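Local structure of soluble cytochrome b558 (Ectothiorhodospira shaposhnikovii, 1CXY) at residues A27-Y38 with L77-L86. The protein probably carries electrons by means of a bound heme, as a soluble bacterial member of the cytochrome b5 family. Sequence-based numbering, arbitrary orientation.
Sequences AIHGKVYDLTPY and LLQRYLIGTL. With HEM (protoporphyrin IX containing Fe), chain B.
Val32 O is gripped by two consecutive amides across the strands: Ile83 N donates to it at 2.8 Å in an almost straight bond, and Gly84 N adds a weak one. This is a classic beta bulge, with Ile83 and Gly84 both facing Val32. Val32 N answers with a bond to Gly84 O, and Asp34 N reaches Tyr81 O at 3.0 Å, tying strand 31-34 to Tyr81, between helix 72-80 and strand 82-85. Branched Val32 suits a buried strand site: CG1, anti to the backbone N (chi1 177°), lies against Ile83 CG1, while CG2 meets Leu86 CD1. Tyr33 lies on the other face of the sheet, and the branched Leu78 puts one methyl, CD1, over its ring, 3.5 Å from the centroid in a CH-pi contact, while the other, CD2, meets Ile28 CD1 tip to tip. Tyr81 fills the space beside Leu35, Pro37 and Tyr38: Leu35 CD2 packs on its CB, Pro37 CG slides past CE2 at 3.7 Å, and its flat ring offers a face to Tyr38 CB, the two tyrosine planes inclined at 51°. Tyr81 OH shares a water with Pro37 O, to which the water gives only a weak bond. With the Tyr81 ring cut back to an alanine, Pro37 CG and Tyr38 CB would probably lose this neighbour, and the water its hydroxyl partner. The Tyr38 ring carries the heme vinyl carbon CBC over one face, with Tyr38 OH 3.3 Å from heme CHD. Leu35, Leu77 and Leu78 add apolar contacts, so the junction of sheet and helix 72-80 forms part of the heme pocket wall of the cytochrome b5 fold.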
ATOM      1  N   ALA A  27       3.273  -3.472  -1.883  1.00 14.49           N
ATOM      2  CA  ALA A  27       4.334  -4.028  -1.034  1.00 15.03           C
ATOM      3  C   ALA A  27       5.045  -2.802  -0.432  1.00 15.57           C
ATOM      4  O   ALA A  27       5.431  -1.870  -1.159  1.00 16.58           O
ATOM      5  CB  ALA A  27       5.310  -4.904  -1.796  1.00 15.66           C
ATOM      6  N   ILE A  28       5.191  -2.751   0.876  1.00 14.93           N
ATOM      7  CA  ILE A  28       5.843  -1.638   1.591  1.00 15.03           C
ATOM      8  C   ILE A  28       6.712  -2.262   2.690  1.00 16.09           C
ATOM      9  O   ILE A  28       6.206  -3.089   3.453  1.00 17.67           O
ATOM     10  CB  ILE A  28       4.847  -0.674   2.241  1.00 15.05           C
ATOM     11  CG1 ILE A  28       4.037   0.083   1.186  1.00 16.21           C
ATOM     12  CG2 ILE A  28       5.533   0.348   3.155  1.00 16.18           C
ATOM     13  CD1 ILE A  28       2.776   0.739   1.727  1.00 15.53           C
ATOM     14  N   HIS A  29       8.004  -1.912   2.743  1.00 16.50           N
ATOM     15  CA  HIS A  29       8.881  -2.491   3.759  1.00 18.46           C
ATOM     16  C   HIS A  29       8.864  -4.009   3.824  1.00 18.40           C
ATOM     17  O   HIS A  29       8.848  -4.590   4.925  1.00 19.53           O
ATOM     18  CB  HIS A  29       8.504  -1.924   5.143  1.00 19.66           C
ATOM     19  CG  HIS A  29       8.826  -0.465   5.278  1.00 21.72           C
ATOM     20  ND1 HIS A  29      10.018   0.050   4.834  1.00 24.35           N
ATOM     21  CD2 HIS A  29       8.128   0.551   5.831  1.00 23.47           C
ATOM     22  CE1 HIS A  29      10.017   1.356   5.078  1.00 23.73           C
ATOM     23  NE2 HIS A  29       8.888   1.686   5.637  1.00 23.62           N
ATOM     24  N   GLY A  30       8.849  -4.680   2.673  1.00 17.95           N
ATOM     25  CA  GLY A  30       8.862  -6.135   2.625  1.00 18.29           C
ATOM     26  C   GLY A  30       7.550  -6.792   3.055  1.00 17.57           C
ATOM     27  O   GLY A  30       7.563  -8.020   3.228  1.00 20.01           O
ATOM     28  N   LYS A  31       6.476  -6.059   3.255  1.00 16.43           N
ATOM     29  CA  LYS A  31       5.193  -6.624   3.670  1.00 16.31           C
ATOM     30  C   LYS A  31       4.186  -6.325   2.549  1.00 16.18           C
ATOM     31  O   LYS A  31       4.348  -5.364   1.798  1.00 16.80           O
ATOM     32  CB  LYS A  31       4.704  -6.104   5.017  1.00 17.43           C
ATOM     33  CG  LYS A  31       5.588  -6.569   6.176  1.00 20.66           C
ATOM     34  CD  LYS A  31       5.305  -5.823   7.472  1.00 22.06           C
ATOM     35  CE  LYS A  31       5.910  -4.430   7.482  1.00 23.62           C
ATOM     36  NZ  LYS A  31       7.393  -4.428   7.550  1.00 27.08           N
ATOM     37  N   VAL A  32       3.187  -7.197   2.461  1.00 14.40           N
ATOM     38  CA  VAL A  32       2.153  -7.071   1.439  1.00 14.81           C
ATOM     39  C   VAL A  32       0.814  -6.723   2.067  1.00 14.21           C
ATOM     40  O   VAL A  32       0.409  -7.256   3.101  1.00 14.29           O
ATOM     41  CB  VAL A  32       2.055  -8.371   0.610  1.00 14.79           C
ATOM     42  CG1 VAL A  32       0.910  -8.267  -0.409  1.00 15.97           C
ATOM     43  CG2 VAL A  32       3.363  -8.622  -0.133  1.00 16.27           C
ATOM     44  N   TYR A  33       0.133  -5.734   1.464  1.00 14.28           N
ATOM     45  CA  TYR A  33      -1.107  -5.213   2.010  1.00 14.03           C
ATOM     46  C   TYR A  33      -2.211  -5.224   0.950  1.00 14.31           C
ATOM     47  O   TYR A  33      -1.973  -4.847  -0.206  1.00 15.43           O
ATOM     48  CB  TYR A  33      -0.894  -3.724   2.390  1.00 14.95           C
ATOM     49  CG  TYR A  33       0.212  -3.505   3.404  1.00 15.19           C
ATOM     50  CD1 TYR A  33       1.528  -3.383   2.985  1.00 15.79           C
ATOM     51  CD2 TYR A  33      -0.071  -3.512   4.765  1.00 14.32           C
ATOM     52  CE1 TYR A  33       2.561  -3.214   3.905  1.00 16.21           C
ATOM     53  CE2 TYR A  33       0.963  -3.338   5.688  1.00 15.23           C
ATOM     54  CZ  TYR A  33       2.251  -3.216   5.245  1.00 16.34           C
ATOM     55  OH  TYR A  33       3.272  -3.073   6.169  1.00 15.73           O
ATOM     56  N   ASP A  34      -3.424  -5.560   1.328  1.00 15.05           N
ATOM     57  CA  ASP A  34      -4.571  -5.514   0.421  1.00 14.00           C
ATOM     58  C   ASP A  34      -5.382  -4.270   0.795  1.00 14.62           C
ATOM     59  O   ASP A  34      -6.077  -4.217   1.803  1.00 15.09           O
ATOM     60  CB  ASP A  34      -5.403  -6.788   0.550  1.00 17.63           C
ATOM     61  CG  ASP A  34      -6.667  -6.698  -0.302  1.00 19.79           C
ATOM     62  OD1 ASP A  34      -6.953  -5.647  -0.898  1.00 20.69           O
ATOM     63  OD2 ASP A  34      -7.345  -7.757  -0.351  1.00 24.98           O
ATOM     64  N   LEU A  35      -5.086  -3.200   0.047  1.00 14.13           N
ATOM     65  CA  LEU A  35      -5.615  -1.881   0.373  1.00 15.21           C
ATOM     66  C   LEU A  35      -6.879  -1.479  -0.349  1.00 15.46           C
ATOM     67  O   LEU A  35      -7.383  -0.348  -0.219  1.00 14.81           O
ATOM     68  CB  LEU A  35      -4.464  -0.892   0.087  1.00 15.49           C
ATOM     69  CG  LEU A  35      -3.317  -0.972   1.109  1.00 15.00           C
ATOM     70  CD1 LEU A  35      -2.008  -0.412   0.561  1.00 16.06           C
ATOM     71  CD2 LEU A  35      -3.705  -0.229   2.387  1.00 15.87           C
ATOM     72  N   THR A  36      -7.497  -2.442  -1.041  1.00 14.91           N
ATOM     73  CA  THR A  36      -8.732  -2.185  -1.795  1.00 16.66           C
ATOM     74  C   THR A  36      -9.824  -1.482  -1.013  1.00 17.54           C
ATOM     75  O   THR A  36     -10.344  -0.426  -1.441  1.00 19.35           O
ATOM     76  CB  THR A  36      -9.266  -3.485  -2.416  1.00 16.60           C
ATOM     77  OG1 THR A  36      -8.188  -4.146  -3.079  1.00 16.65           O
ATOM     78  CG2 THR A  36     -10.355  -3.176  -3.436  1.00 17.63           C
ATOM     79  N   PRO A  37     -10.185  -1.923   0.188  1.00 16.26           N
ATOM     80  CA  PRO A  37     -11.195  -1.277   1.009  1.00 17.57           C
ATOM     81  C   PRO A  37     -10.745   0.111   1.461  1.00 18.18           C
ATOM     82  O   PRO A  37     -11.598   0.997   1.619  1.00 19.83           O
ATOM     83  CB  PRO A  37     -11.394  -2.202   2.227  1.00 16.89           C
ATOM     84  CG  PRO A  37     -10.078  -2.937   2.279  1.00 18.33           C
ATOM     85  CD  PRO A  37      -9.731  -3.175   0.827  1.00 17.15           C
ATOM     86  N   TYR A  38      -9.453   0.337   1.601  1.00 18.42           N
ATOM     87  CA  TYR A  38      -8.991   1.644   2.097  1.00 20.24           C
ATOM     88  C   TYR A  38      -8.981   2.727   1.043  1.00 22.19           C
ATOM     89  O   TYR A  38      -9.158   3.901   1.375  1.00 22.87           O
ATOM     90  CB  TYR A  38      -7.596   1.471   2.727  1.00 19.57           C
ATOM     91  CG  TYR A  38      -7.125   2.786   3.332  1.00 18.86           C
ATOM     92  CD1 TYR A  38      -6.217   3.587   2.653  1.00 18.86           C
ATOM     93  CD2 TYR A  38      -7.709   3.250   4.499  1.00 20.39           C
ATOM     94  CE1 TYR A  38      -5.863   4.821   3.180  1.00 19.68           C
ATOM     95  CE2 TYR A  38      -7.349   4.480   5.032  1.00 20.05           C
ATOM     96  CZ  TYR A  38      -6.434   5.259   4.352  1.00 19.79           C
ATOM     97  OH  TYR A  38      -6.100   6.484   4.881  1.00 19.87           O
ATOM     98  N   LEU A  77      -2.981   2.382  10.738  1.00 18.33           N
ATOM     99  CA  LEU A  77      -4.030   2.082   9.772  1.00 19.45           C
ATOM    100  C   LEU A  77      -3.482   1.187   8.663  1.00 18.31           C
ATOM    101  O   LEU A  77      -4.162   0.233   8.269  1.00 18.88           O
ATOM    102  CB  LEU A  77      -4.613   3.353   9.163  1.00 21.18           C
ATOM    103  CG  LEU A  77      -5.375   4.318  10.069  1.00 23.09           C
ATOM    104  CD1 LEU A  77      -5.824   5.504   9.210  1.00 23.73           C
ATOM    105  CD2 LEU A  77      -6.582   3.643  10.701  1.00 25.02           C
ATOM    106  N   LEU A  78      -2.261   1.432   8.181  1.00 16.76           N
ATOM    107  CA  LEU A  78      -1.672   0.591   7.137  1.00 15.74           C
ATOM    108  C   LEU A  78      -1.568  -0.860   7.608  1.00 15.77           C
ATOM    109  O   LEU A  78      -1.930  -1.773   6.886  1.00 14.91           O
ATOM    110  CB  LEU A  78      -0.278   1.099   6.727  1.00 15.01           C
ATOM    111  CG  LEU A  78       0.554   0.159   5.828  1.00 15.00           C
ATOM    112  CD1 LEU A  78      -0.152  -0.101   4.486  1.00 14.96           C
ATOM    113  CD2 LEU A  78       1.951   0.694   5.562  1.00 15.16           C
ATOM    114  N   GLN A  79      -1.094  -1.052   8.856  1.00 16.02           N
ATOM    115  CA  GLN A  79      -0.904  -2.421   9.342  1.00 17.40           C
ATOM    116  C   GLN A  79      -2.160  -3.259   9.367  1.00 17.31           C
ATOM    117  O   GLN A  79      -2.089  -4.482   9.124  1.00 16.04           O
ATOM    118  CB  GLN A  79      -0.246  -2.449  10.748  1.00 18.19           C
ATOM    119  CG  GLN A  79       0.393  -3.852  10.924  1.00 17.64           C
ATOM    120  CD  GLN A  79       0.903  -4.029  12.351  1.00 17.92           C
ATOM    121  OE1 GLN A  79       0.131  -4.413  13.218  1.00 17.92           O
ATOM    122  NE2 GLN A  79       2.173  -3.742  12.561  1.00 18.21           N
ATOM    123  N   ARG A  80      -3.327  -2.686   9.575  1.00 17.01           N
ATOM    124  CA  ARG A  80      -4.591  -3.415   9.539  1.00 17.19           C
ATOM    125  C   ARG A  80      -4.779  -4.106   8.191  1.00 16.61           C
ATOM    126  O   ARG A  80      -5.416  -5.149   8.191  1.00 17.54           O
ATOM    127  CB  ARG A  80      -5.751  -2.456   9.808  1.00 19.92           C
ATOM    128  CG  ARG A  80      -7.156  -3.021   9.708  1.00 22.38           C
ATOM    129  N   TYR A  81      -4.266  -3.577   7.085  1.00 15.18           N
ATOM    130  CA  TYR A  81      -4.517  -4.186   5.768  1.00 14.97           C
ATOM    131  C   TYR A  81      -3.442  -5.188   5.398  1.00 15.27           C
ATOM    132  O   TYR A  81      -3.420  -5.704   4.280  1.00 13.62           O
ATOM    133  CB  TYR A  81      -4.605  -3.038   4.733  1.00 15.12           C
ATOM    134  CG  TYR A  81      -5.780  -2.138   5.054  1.00 16.29           C
ATOM    135  CD1 TYR A  81      -5.534  -0.899   5.655  1.00 17.61           C
ATOM    136  CD2 TYR A  81      -7.085  -2.555   4.831  1.00 18.45           C
ATOM    137  CE1 TYR A  81      -6.592  -0.079   5.990  1.00 17.75           C
ATOM    138  CE2 TYR A  81      -8.154  -1.723   5.159  1.00 18.90           C
ATOM    139  CZ  TYR A  81      -7.878  -0.504   5.758  1.00 20.13           C
ATOM    140  OH  TYR A  81      -8.917   0.329   6.124  1.00 22.33           O
ATOM    141  N   LEU A  82      -2.568  -5.567   6.338  1.00 14.54           N
ATOM    142  CA  LEU A  82      -1.518  -6.545   6.093  1.00 14.87           C
ATOM    143  C   LEU A  82      -2.094  -7.882   5.652  1.00 14.99           C
ATOM    144  O   LEU A  82      -3.069  -8.358   6.244  1.00 14.43           O
ATOM    145  CB  LEU A  82      -0.752  -6.817   7.408  1.00 15.00           C
ATOM    146  CG  LEU A  82       0.391  -7.838   7.313  1.00 16.43           C
ATOM    147  CD1 LEU A  82       1.492  -7.230   6.459  1.00 15.44           C
ATOM    148  CD2 LEU A  82       0.910  -8.143   8.724  1.00 18.64           C
ATOM    149  N   ILE A  83      -1.542  -8.531   4.622  1.00 14.05           N
ATOM    150  CA  ILE A  83      -1.974  -9.894   4.300  1.00 13.95           C
ATOM    151  C   ILE A  83      -0.803 -10.869   4.215  1.00 14.91           C
ATOM    152  O   ILE A  83      -1.039 -12.085   4.158  1.00 16.97           O
ATOM    153  CB  ILE A  83      -2.820  -9.996   3.016  1.00 14.39           C
ATOM    154  CG1 ILE A  83      -2.044  -9.456   1.806  1.00 14.94           C
ATOM    155  CG2 ILE A  83      -4.142  -9.237   3.172  1.00 15.18           C
ATOM    156  CD1 ILE A  83      -2.667  -9.785   0.448  1.00 15.13           C
ATOM    157  N   GLY A  84       0.440 -10.403   4.192  1.00 15.48           N
ATOM    158  CA  GLY A  84       1.584 -11.328   4.117  1.00 15.78           C
ATOM    159  C   GLY A  84       2.909 -10.598   3.958  1.00 16.67           C
ATOM    160  O   GLY A  84       2.991  -9.390   4.156  1.00 16.02           O
ATOM    161  N   THR A  85       3.958 -11.384   3.688  1.00 16.81           N
ATOM    162  CA  THR A  85       5.281 -10.809   3.466  1.00 18.76           C
ATOM    163  C   THR A  85       5.712 -11.040   2.020  1.00 20.40           C
ATOM    164  O   THR A  85       5.122 -11.835   1.283  1.00 19.83           O
ATOM    165  CB  THR A  85       6.360 -11.422   4.378  1.00 18.11           C
ATOM    166  OG1 THR A  85       6.430 -12.825   4.102  1.00 19.49           O
ATOM    167  CG2 THR A  85       5.991 -11.203   5.842  1.00 19.79           C
ATOM    168  N   LEU A  86       6.727 -10.303   1.614  1.00 22.83           N
ATOM    169  CA  LEU A  86       7.269 -10.377   0.265  1.00 24.66           C
ATOM    170  C   LEU A  86       8.480 -11.299   0.222  1.00 26.94           C
ATOM    171  O   LEU A  86       9.329 -11.150   1.127  1.00 27.25           O
ATOM    172  CB  LEU A  86       7.646  -8.943  -0.131  1.00 24.63           C
ATOM    173  CG  LEU A  86       7.873  -8.626  -1.599  1.00 26.08           C
ATOM    174  CD1 LEU A  86       6.591  -8.858  -2.383  1.00 25.43           C
ATOM    175  CD2 LEU A  86       8.413  -7.222  -1.757  1.00 26.04           C
TER
HETATM  176  CHA HEM B 204      -2.137  11.520   3.828  1.00 18.87           C
HETATM  177  CHB HEM B 204       0.360  10.152  -0.082  1.00 18.05           C
HETATM  178  CHC HEM B 204      -0.477   5.524   1.038  1.00 16.35           C
HETATM  179  CHD HEM B 204      -2.871   6.880   5.019  1.00 17.99           C
HETATM  180  C1A HEM B 204      -1.486  11.552   2.618  1.00 19.15           C
HETATM  181  C2A HEM B 204      -1.247  12.733   1.810  1.00 19.48           C
HETATM  182  C3A HEM B 204      -0.531  12.345   0.745  1.00 18.11           C
HETATM  183  C4A HEM B 204      -0.333  10.906   0.844  1.00 17.79           C
HETATM  184  CMA HEM B 204      -0.002  13.197  -0.430  1.00 18.18           C
HETATM  185  CAA HEM B 204      -1.686  14.173   2.166  1.00 20.79           C
HETATM  186  CBA HEM B 204      -0.521  15.159   2.512  1.00 21.23           C
HETATM  187  CGA HEM B 204       0.041  14.946   3.889  1.00 22.38           C
HETATM  188  O1A HEM B 204      -0.669  14.334   4.726  1.00 24.08           O
HETATM  189  O2A HEM B 204       1.179  15.395   4.180  1.00 23.49           O
HETATM  190  C1B HEM B 204       0.390   8.767  -0.095  1.00 18.09           C
HETATM  191  C2B HEM B 204       1.085   7.951  -1.057  1.00 16.45           C
HETATM  192  C3B HEM B 204       0.881   6.672  -0.731  1.00 16.50           C
HETATM  193  C4B HEM B 204       0.012   6.655   0.422  1.00 16.40           C
HETATM  194  CMB HEM B 204       1.954   8.538  -2.199  1.00 17.49           C
HETATM  195  CAB HEM B 204       1.433   5.415  -1.437  1.00 17.72           C
HETATM  196  CBB HEM B 204       1.866   4.341  -0.774  1.00 18.94           C
HETATM  197  C1C HEM B 204      -1.205   5.490   2.204  1.00 17.47           C
HETATM  198  C2C HEM B 204      -1.663   4.295   2.876  1.00 16.90           C
HETATM  199  C3C HEM B 204      -2.316   4.662   3.990  1.00 17.56           C
HETATM  200  C4C HEM B 204      -2.274   6.122   4.044  1.00 18.19           C
HETATM  201  CMC HEM B 204      -1.377   2.879   2.338  1.00 17.42           C
HETATM  202  CAC HEM B 204      -2.965   3.830   5.112  1.00 20.57           C
HETATM  203  CBC HEM B 204      -3.677   2.739   4.918  1.00 22.38           C
HETATM  204  C1D HEM B 204      -2.853   8.262   5.043  1.00 19.21           C
HETATM  205  C2D HEM B 204      -3.335   9.059   6.139  1.00 19.94           C
HETATM  206  C3D HEM B 204      -3.123  10.338   5.812  1.00 20.00           C
HETATM  207  C4D HEM B 204      -2.503  10.376   4.512  1.00 19.10           C
HETATM  208  CMD HEM B 204      -3.980   8.485   7.424  1.00 22.01           C
HETATM  209  CAD HEM B 204      -3.396  11.614   6.653  1.00 20.17           C
HETATM  210  CBD HEM B 204      -2.030  12.161   7.159  1.00 19.18           C
HETATM  211  CGD HEM B 204      -1.233  11.195   7.996  1.00 19.05           C
HETATM  212  O1D HEM B 204      -0.024  10.986   7.767  1.00 19.78           O
HETATM  213  O2D HEM B 204      -1.808  10.638   8.977  1.00 20.66           O
HETATM  214  NA  HEM B 204      -0.945  10.444   1.985  1.00 17.04           N
HETATM  215  NB  HEM B 204      -0.262   7.950   0.820  1.00 16.72           N
HETATM  216  NC  HEM B 204      -1.621   6.586   2.931  1.00 16.44           N
HETATM  217  ND  HEM B 204      -2.324   9.085   4.062  1.00 17.57           N
HETATM  218 FE   HEM B 204      -1.247   8.507   2.470  1.00 17.11          FE
HETATM  219  O   HOH W   1      10.054  -9.425   3.518  1.00 44.44           O
HETATM  220  O   HOH W   2     -11.151   1.326   4.658  1.00 56.48           O